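Side-chain contacts in cellulase (Clostridium cellulovorans, PDB 6UI3), which is a broad-specificity endoglucanase that probably cleaves cellulose and related plant polysaccharides, here as the family 5 glycoside hydrolase domain of a longer protein: residues Lys139-Ser142 and Asp143-Phe147; Ile274-Lys277 and Asp278-Gln281; Pro45-Lys49 and Lys50-Thr54. All coordinates share one frame; numbering follows the deposited sequence. Where two conformers were deposited one is given.

Interaction 1. Residues Lys139-Ser142 and Asp143-Phe147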
loop_
_atom_site.group_PDB
_atom_site.type_symbol
_atom_site.label_atom_id
_atom_site.label_comp_id
_atom_site.label_asym_id
_atom_site.label_seq_id
_atom_site.Cartn_x
_atom_site.Cartn_y
_atom_site.Cartn_z
ATOM N N LYS A 139 13.582 -14.404 -1.666
ATOM C CA LYS A 139 13.709 -14.607 -3.108
ATOM C C LYS A 139 12.991 -15.860 -3.606
ATOM O O LYS A 139 12.613 -15.909 -4.783
ATOM C CB LYS A 139 15.174 -14.597 -3.574
ATOM C CG LYS A 139 16.034 -15.731 -3.077
ATOM C CD LYS A 139 17.445 -15.635 -3.657
ATOM C CE LYS A 139 18.389 -16.619 -2.993
ATOM N NZ LYS A 139 19.780 -16.442 -3.480
ATOM N N ASP A 140 12.800 -16.877 -2.765
ATOM C CA ASP A 140 12.096 -18.078 -3.229
ATOM C C ASP A 140 10.590 -18.037 -2.966
ATOM O O ASP A 140 9.888 -19.004 -3.285
ATOM C CB ASP A 140 12.747 -19.372 -2.690
ATOM C CG ASP A 140 12.388 -19.699 -1.249
ATOM O OD1 ASP A 140 11.596 -18.982 -0.618
ATOM O OD2 ASP A 140 12.899 -20.730 -0.738
ATOM N N TYR A 141 10.074 -16.957 -2.382
ATOM C CA TYR A 141 8.663 -16.879 -2.027
ATOM C C TYR A 141 7.783 -16.805 -3.269
ATOM O O TYR A 141 8.179 -16.283 -4.319
ATOM C CB TYR A 141 8.431 -15.653 -1.133
ATOM C CG TYR A 141 8.541 -15.969 0.333
ATOM C CD1 TYR A 141 9.754 -16.349 0.907
ATOM C CD2 TYR A 141 7.418 -15.933 1.140
ATOM C CE1 TYR A 141 9.832 -16.683 2.241
ATOM C CE2 TYR A 141 7.480 -16.248 2.464
ATOM C CZ TYR A 141 8.682 -16.632 3.024
ATOM O OH TYR A 141 8.717 -16.983 4.359
ATOM N N SER A 142 6.566 -17.328 -3.126
ATOM C CA SER A 142 5.598 -17.381 -4.208
ATOM C C SER A 142 5.241 -15.987 -4.726
ATOM O O SER A 142 5.520 -14.952 -4.112
ATOM C CB SER A 142 4.311 -18.035 -3.722
ATOM O OG SER A 142 3.548 -17.112 -2.952
ATOM N N ASP A 143 4.561 -15.992 -5.876
ATOM C CA ASP A 143 4.093 -14.791 -6.549
ATOM C C ASP A 143 2.987 -14.066 -5.803
ATOM O O ASP A 143 2.582 -12.987 -6.244
ATOM C CB ASP A 143 3.665 -15.100 -7.995
ATOM C CG ASP A 143 2.519 -16.088 -8.101
ATOM O OD1 ASP A 143 1.806 -16.343 -7.109
ATOM O OD2 ASP A 143 2.313 -16.623 -9.214
ATOM N N LYS A 144 2.510 -14.590 -4.682
ATOM C CA LYS A 144 1.564 -13.832 -3.872
ATOM C C LYS A 144 2.248 -12.814 -2.969
ATOM O O LYS A 144 1.561 -11.961 -2.402
ATOM C CB LYS A 144 0.638 -14.765 -3.107
ATOM C CG LYS A 144 -0.367 -15.432 -4.056
ATOM C CD LYS A 144 -1.658 -15.796 -3.373
ATOM C CE LYS A 144 -2.666 -16.345 -4.365
ATOM N NZ LYS A 144 -2.256 -17.677 -4.861
ATOM N N LEU A 145 3.571 -12.837 -2.870
ATOM C CA LEU A 145 4.333 -11.779 -2.219
ATOM C C LEU A 145 4.719 -10.727 -3.255
ATOM O O LEU A 145 5.355 -11.040 -4.266
ATOM C CB LEU A 145 5.581 -12.355 -1.558
ATOM C CG LEU A 145 6.533 -11.330 -0.920
ATOM C CD1 LEU A 145 5.864 -10.575 0.205
ATOM C CD2 LEU A 145 7.774 -12.043 -0.411
ATOM N N ILE A 146 4.358 -9.479 -2.980
ATOM C CA ILE A 146 4.572 -8.330 -3.851
ATOM C C ILE A 146 5.427 -7.321 -3.085
ATOM O O ILE A 146 5.270 -7.185 -1.868
ATOM C CB ILE A 146 3.200 -7.705 -4.187
ATOM C CG1 ILE A 146 2.299 -8.699 -4.931
ATOM C CG2 ILE A 146 3.375 -6.380 -4.957
ATOM C CD1 ILE A 146 0.837 -8.273 -4.974
ATOM N N PHE A 147 6.319 -6.613 -3.778
ATOM C CA PHE A 147 7.133 -5.561 -3.170
ATOM C C PHE A 147 6.645 -4.186 -3.627
ATOM O O PHE A 147 6.247 -4.020 -4.783
ATOM C CB PHE A 147 8.598 -5.719 -3.589
ATOM C CG PHE A 147 9.276 -6.986 -3.104
ATOM C CD1 PHE A 147 8.834 -7.677 -1.982
ATOM C CD2 PHE A 147 10.394 -7.470 -3.777
ATOM C CE1 PHE A 147 9.512 -8.826 -1.538
ATOM C CE2 PHE A 147 11.059 -8.606 -3.338
ATOM C CZ PHE A 147 10.615 -9.282 -2.230
#
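Ser142 takes two backbone N-H groups from the residues that follow it. Its carbonyl O accepts from Leu145 N at 3.1 Å, closing a type I beta turn. Its hydroxyl OG accepts from Lys144 N at 3.2 Å with an N-H...O angle of 157°, which makes an ST turn. A chi1 of 78° puts OG between the backbone N and carbonyl carbon of Ser142, where it meets Lys144 N. The CB of Lys144 lies 3.7 Å from the same OG, but the rest of its chain runs off to a salt bridge with Asp99. Leu145 has CG anti to its backbone N (chi1 176°), with its CD2 methyl touching the CB of Tyr141 at 3.7 Å. The Tyr141 ring is stacked with His7, and its OH bonds to Glu89 and Asn93. Arg190 binds the carbonyl oxygens of Tyr141, Ser142 and Leu145, while Asp143 pairs with Arg12. The turn thus leads the chain from helix 120-137 into barrel strand 145-148. That strand lies beside strand 101-105, and helix 82-96 packs against Tyr141, Lys144 and Leu145.

Interaction 2. Residues Ile274-Lys277 and Asp278-Gln281; sequences ITDK and DNLQ
Asp276 and Asn279 each turn a side-chain oxygen onto a backbone N-H of the bend between them. Asp276 OD1 accepts from Asp278 N at 2.9 Å, with an N-H...O angle of 141°. This closes an Asx turn, and the donor comes from well above the carboxylate plane. Asn279 reaches the other way along the chain. Its OD1 accepts from Lys277 N at 2.9 Å, again from a donor tilted out of the amide plane. The torsion behind this is chi1 of 58°, which tucks CG between N and C of Asn279 and sends the amide back over Lys277. The CB of Lys277 sits 3.7 Å from that same OD1. Asn279 stands at the N-cap of the helix, but its side chain makes no capping bond. It holds the preceding loop instead.

A water links the amide nitrogen of Asn279 to the loop. It accepts from Asn279 ND2 at 3.0 Å and donates to Thr275 O at 2.8 Å. Asp278 takes up a left-handed backbone conformation at the bend that both bonds span. Its OD2 lies 4.2 Å from Asp276 OD1, a like-charge approach probably eased by the salt bridge from Asp278 to Arg315.

Further out, Asn279 ND2 also bonds to Thr239 O. The extended Lys277 chain carries NZ to Thr237 and to the carbonyl oxygens of Asn228, Asn232 and Pro238. The bend thus connects barrel strand 267-272 to helix 280-296, beside helix 227-230 and the loop that follows it.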
loop_
_atom_site.group_PDB
_atom_site.type_symbol
_atom_site.label_atom_id
_atom_site.label_comp_id
_atom_site.label_asym_id
_atom_site.label_seq_id
_atom_site.Cartn_x
_atom_site.Cartn_y
_atom_site.Cartn_z
ATOM N N ILE A 274 -12.522 6.123 4.069
ATOM C CA ILE A 274 -13.297 7.309 4.442
ATOM C C ILE A 274 -13.434 7.304 5.960
ATOM O O ILE A 274 -13.940 6.338 6.547
ATOM C CB ILE A 274 -14.655 7.403 3.726
ATOM C CG1 ILE A 274 -15.471 8.586 4.278
ATOM C CG2 ILE A 274 -15.436 6.081 3.760
ATOM C CD1 ILE A 274 -16.631 9.018 3.420
ATOM N N THR A 275 -12.949 8.364 6.596
ATOM C CA THR A 275 -12.917 8.443 8.049
ATOM C C THR A 275 -14.320 8.562 8.639
ATOM O O THR A 275 -15.230 9.167 8.054
ATOM C CB THR A 275 -11.990 9.599 8.466
ATOM O OG1 THR A 275 -11.688 9.486 9.859
ATOM C CG2 THR A 275 -12.589 10.976 8.182
ATOM N N ASP A 276 -14.493 7.971 9.824
ATOM C CA ASP A 276 -15.790 7.969 10.494
ATOM C C ASP A 276 -16.095 9.361 11.036
ATOM O O ASP A 276 -15.406 9.857 11.938
ATOM C CB ASP A 276 -15.796 6.945 11.633
ATOM C CG ASP A 276 -17.175 6.640 12.158
ATOM O OD1 ASP A 276 -18.165 7.216 11.656
ATOM O OD2 ASP A 276 -17.259 5.823 13.113
ATOM N N LYS A 277 -17.152 9.972 10.525
ATOM C CA LYS A 277 -17.697 11.219 11.046
ATOM C C LYS A 277 -19.132 10.984 11.512
ATOM O O LYS A 277 -19.994 11.854 11.380
ATOM C CB LYS A 277 -17.601 12.328 10.002
ATOM C CG LYS A 277 -16.172 12.614 9.547
ATOM C CD LYS A 277 -16.094 13.744 8.553
ATOM C CE LYS A 277 -14.715 13.892 7.974
ATOM N NZ LYS A 277 -14.615 15.102 7.104
ATOM N N ASP A 278 -19.398 9.782 12.031
ATOM C CA ASP A 278 -20.740 9.385 12.467
ATOM C C ASP A 278 -21.733 9.491 11.319
ATOM O O ASP A 278 -22.877 9.920 11.483
ATOM C CB ASP A 278 -21.155 10.155 13.718
ATOM C CG ASP A 278 -20.124 10.008 14.829
ATOM O OD1 ASP A 278 -19.588 11.033 15.297
ATOM O OD2 ASP A 278 -19.800 8.853 15.186
ATOM N N ASN A 279 -21.285 9.058 10.148
ATOM C CA ASN A 279 -21.969 9.211 8.874
ATOM C C ASN A 279 -21.980 7.902 8.114
ATOM O O ASN A 279 -21.594 7.832 6.943
ATOM C CB ASN A 279 -21.307 10.321 8.050
ATOM C CG ASN A 279 -19.818 10.079 7.776
ATOM O OD1 ASN A 279 -19.134 9.337 8.489
ATOM N ND2 ASN A 279 -19.310 10.739 6.740
ATOM N N LEU A 280 -22.456 6.837 8.774
ATOM C CA LEU A 280 -22.341 5.490 8.225
ATOM C C LEU A 280 -22.897 5.385 6.810
ATOM O O LEU A 280 -22.266 4.784 5.941
ATOM C CB LEU A 280 -23.031 4.475 9.139
ATOM C CG LEU A 280 -22.970 3.030 8.629
ATOM C CD1 LEU A 280 -21.560 2.501 8.574
ATOM C CD2 LEU A 280 -23.853 2.137 9.505
ATOM N N GLN A 281 -24.095 5.914 6.555
ATOM C CA GLN A 281 -24.676 5.733 5.224
ATOM C C GLN A 281 -23.842 6.424 4.156
ATOM O O GLN A 281 -23.683 5.900 3.049
ATOM C CB GLN A 281 -26.129 6.209 5.195
ATOM C CG GLN A 281 -27.054 5.397 6.106
ATOM C CD GLN A 281 -27.017 3.907 5.824
ATOM O OE1 GLN A 281 -27.117 3.485 4.678
ATOM N NE2 GLN A 281 -26.877 3.101 6.879
HETATM O O HOH W 1 -16.386 11.066 6.356
#

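Interaction 3. Residues Pro45-Lys49 and Lys50-Thr54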
loop_
_atom_site.group_PDB
_atom_site.type_symbol
_atom_site.label_atom_id
_atom_site.label_comp_id
_atom_site.label_asym_id
_atom_site.label_seq_id
_atom_site.Cartn_x
_atom_site.Cartn_y
_atom_site.Cartn_z
ATOM N N PRO A 45 -2.164 -3.992 19.036
ATOM C CA PRO A 45 -1.667 -5.247 19.605
ATOM C C PRO A 45 -0.722 -5.953 18.649
ATOM O O PRO A 45 -0.641 -5.645 17.459
ATOM C CB PRO A 45 -2.951 -6.065 19.794
ATOM C CG PRO A 45 -3.844 -5.589 18.695
ATOM C CD PRO A 45 -3.569 -4.105 18.591
ATOM N N VAL A 46 0.013 -6.920 19.198
ATOM C CA VAL A 46 0.814 -7.801 18.363
ATOM C C VAL A 46 -0.109 -8.532 17.397
ATOM O O VAL A 46 -1.154 -9.060 17.782
ATOM C CB VAL A 46 1.608 -8.772 19.247
ATOM C CG1 VAL A 46 2.372 -9.775 18.381
ATOM C CG2 VAL A 46 2.575 -8.009 20.148
ATOM N N THR A 47 0.265 -8.552 16.130
ATOM C CA THR A 47 -0.554 -9.175 15.095
ATOM C C THR A 47 -0.540 -10.697 15.228
ATOM O O THR A 47 0.476 -11.297 15.584
ATOM C CB THR A 47 0.004 -8.776 13.728
ATOM O OG1 THR A 47 0.152 -7.348 13.664
ATOM C CG2 THR A 47 -0.910 -9.188 12.607
ATOM N N THR A 48 -1.676 -11.329 14.909
ATOM C CA THR A 48 -1.808 -12.784 14.966
ATOM C C THR A 48 -2.370 -13.336 13.662
ATOM O O THR A 48 -3.055 -12.640 12.903
ATOM C CB THR A 48 -2.741 -13.233 16.104
ATOM O OG1 THR A 48 -4.064 -12.773 15.806
ATOM C CG2 THR A 48 -2.282 -12.693 17.436
ATOM N N LYS A 49 -2.129 -14.628 13.436
ATOM C CA LYS A 49 -2.718 -15.281 12.274
ATOM C C LYS A 49 -4.243 -15.219 12.315
ATOM O O LYS A 49 -4.889 -15.059 11.274
ATOM C CB LYS A 49 -2.242 -16.731 12.152
ATOM C CG LYS A 49 -2.783 -17.392 10.879
ATOM C CD LYS A 49 -2.209 -18.787 10.672
ATOM C CE LYS A 49 -2.771 -19.441 9.424
ATOM N NZ LYS A 49 -4.190 -19.840 9.582
ATOM N N LYS A 50 -4.838 -15.356 13.505
ATOM C CA LYS A 50 -6.296 -15.322 13.609
ATOM C C LYS A 50 -6.874 -14.028 13.045
ATOM O O LYS A 50 -7.984 -14.032 12.498
ATOM C CB LYS A 50 -6.737 -15.531 15.056
ATOM C CG LYS A 50 -6.583 -16.962 15.531
ATOM C CD LYS A 50 -7.119 -17.147 16.947
ATOM C CE LYS A 50 -6.884 -18.575 17.438
ATOM N NZ LYS A 50 -7.445 -18.823 18.800
ATOM N N MET A 51 -6.159 -12.909 13.164
ATOM C CA MET A 51 -6.643 -11.672 12.549
ATOM C C MET A 51 -6.772 -11.822 11.040
ATOM O O MET A 51 -7.760 -11.378 10.443
ATOM C CB MET A 51 -5.701 -10.520 12.895
ATOM C CG MET A 51 -5.679 -10.197 14.363
ATOM S SD MET A 51 -4.416 -8.986 14.796
ATOM C CE MET A 51 -4.457 -9.066 16.582
ATOM N N PHE A 52 -5.773 -12.446 10.411
ATOM C CA PHE A 52 -5.797 -12.671 8.973
ATOM C C PHE A 52 -6.843 -13.711 8.595
ATOM O O PHE A 52 -7.517 -13.564 7.571
ATOM C CB PHE A 52 -4.405 -13.099 8.502
ATOM C CG PHE A 52 -3.417 -11.967 8.393
ATOM C CD1 PHE A 52 -2.953 -11.305 9.526
ATOM C CD2 PHE A 52 -2.930 -11.578 7.154
ATOM C CE1 PHE A 52 -2.038 -10.262 9.411
ATOM C CE2 PHE A 52 -2.013 -10.540 7.038
ATOM C CZ PHE A 52 -1.571 -9.883 8.169
ATOM N N ASP A 53 -6.999 -14.759 9.411
ATOM C CA ASP A 53 -8.065 -15.729 9.186
ATOM C C ASP A 53 -9.413 -15.022 9.120
ATOM O O ASP A 53 -10.274 -15.359 8.296
ATOM C CB ASP A 53 -8.137 -16.729 10.352
ATOM C CG ASP A 53 -6.913 -17.615 10.501
ATOM O OD1 ASP A 53 -6.046 -17.676 9.611
ATOM O OD2 ASP A 53 -6.844 -18.282 11.560
ATOM N N THR A 54 -9.628 -14.062 10.023
ATOM C CA THR A 54 -10.889 -13.334 10.082
ATOM C C THR A 54 -11.086 -12.484 8.831
ATOM O O THR A 54 -12.185 -12.430 8.270
ATOM C CB THR A 54 -10.913 -12.481 11.358
ATOM O OG1 THR A 54 -10.840 -13.331 12.519
ATOM C CG2 THR A 54 -12.160 -11.643 11.445
HETATM O O HOH W 2 -5.076 -19.931 12.630
#
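A sulfur atom serves as a hydrogen-bond acceptor here: Thr48 N points at Met51 SD, 3.6 Å away, in a weak but fairly straight bond of 158°. Thr48 is the N-cap of helix 49-58. It answers with its own side chain, whose OG1 accepts weakly from Met51 N at 3.4 Å. The two residues form a capping box, with thioether sulfur as one of its acceptors. With CG beside the backbone N and the chain extended beyond it (chi2 173°), Met51 lays SD near Thr48 N. Its CE methyl goes on to Pro45, 4.1 Å from CG of that ring. Thr47 packs beside this. Its CG2 meets Phe52 CE1 at 3.6 Å, at the edge of the ring and in its plane, while its OG1 bonds to Glu39.

Lys49, the next residue after the N-cap, bends at its last torsion and reaches Asp53 one turn along the helix. Its NZ meets Asp53 OD1 at 2.9 Å, on the syn lone pair. A water accepts from Lys49 NZ and donates to Asp53 OD2 at 2.6 Å.

Helix 82-96 lies against Phe52 and Lys49. The chemistry implies two kinds of hold on the helix start. The bonds at the cap are long and weak and act together. The salt bridge is shorter, and Asp53 OD1 also has Asn98 as a second partner.

Overall arrangement
From the N terminus, interaction 3 comes first, where the loop after strand 25-29 enters helix 49-58. Interaction 1 follows, closing the turn between helix 120-137 and strand 145-148. Interaction 2 is last, at the bend between strand 267-272 and helix 280-296. The three lie in series, and none nests within or crosses another. Interactions 2 and 3 sit in strand-to-helix connections and interaction 1 in a helix-to-strand one, all in the same eight-stranded TIM barrel. Interactions 1 and 2 lie on opposite sides of the chain's centre, with centres 36 Å apart. Interaction 3 is nearer to both, its centre 20 Å from that of interaction 1.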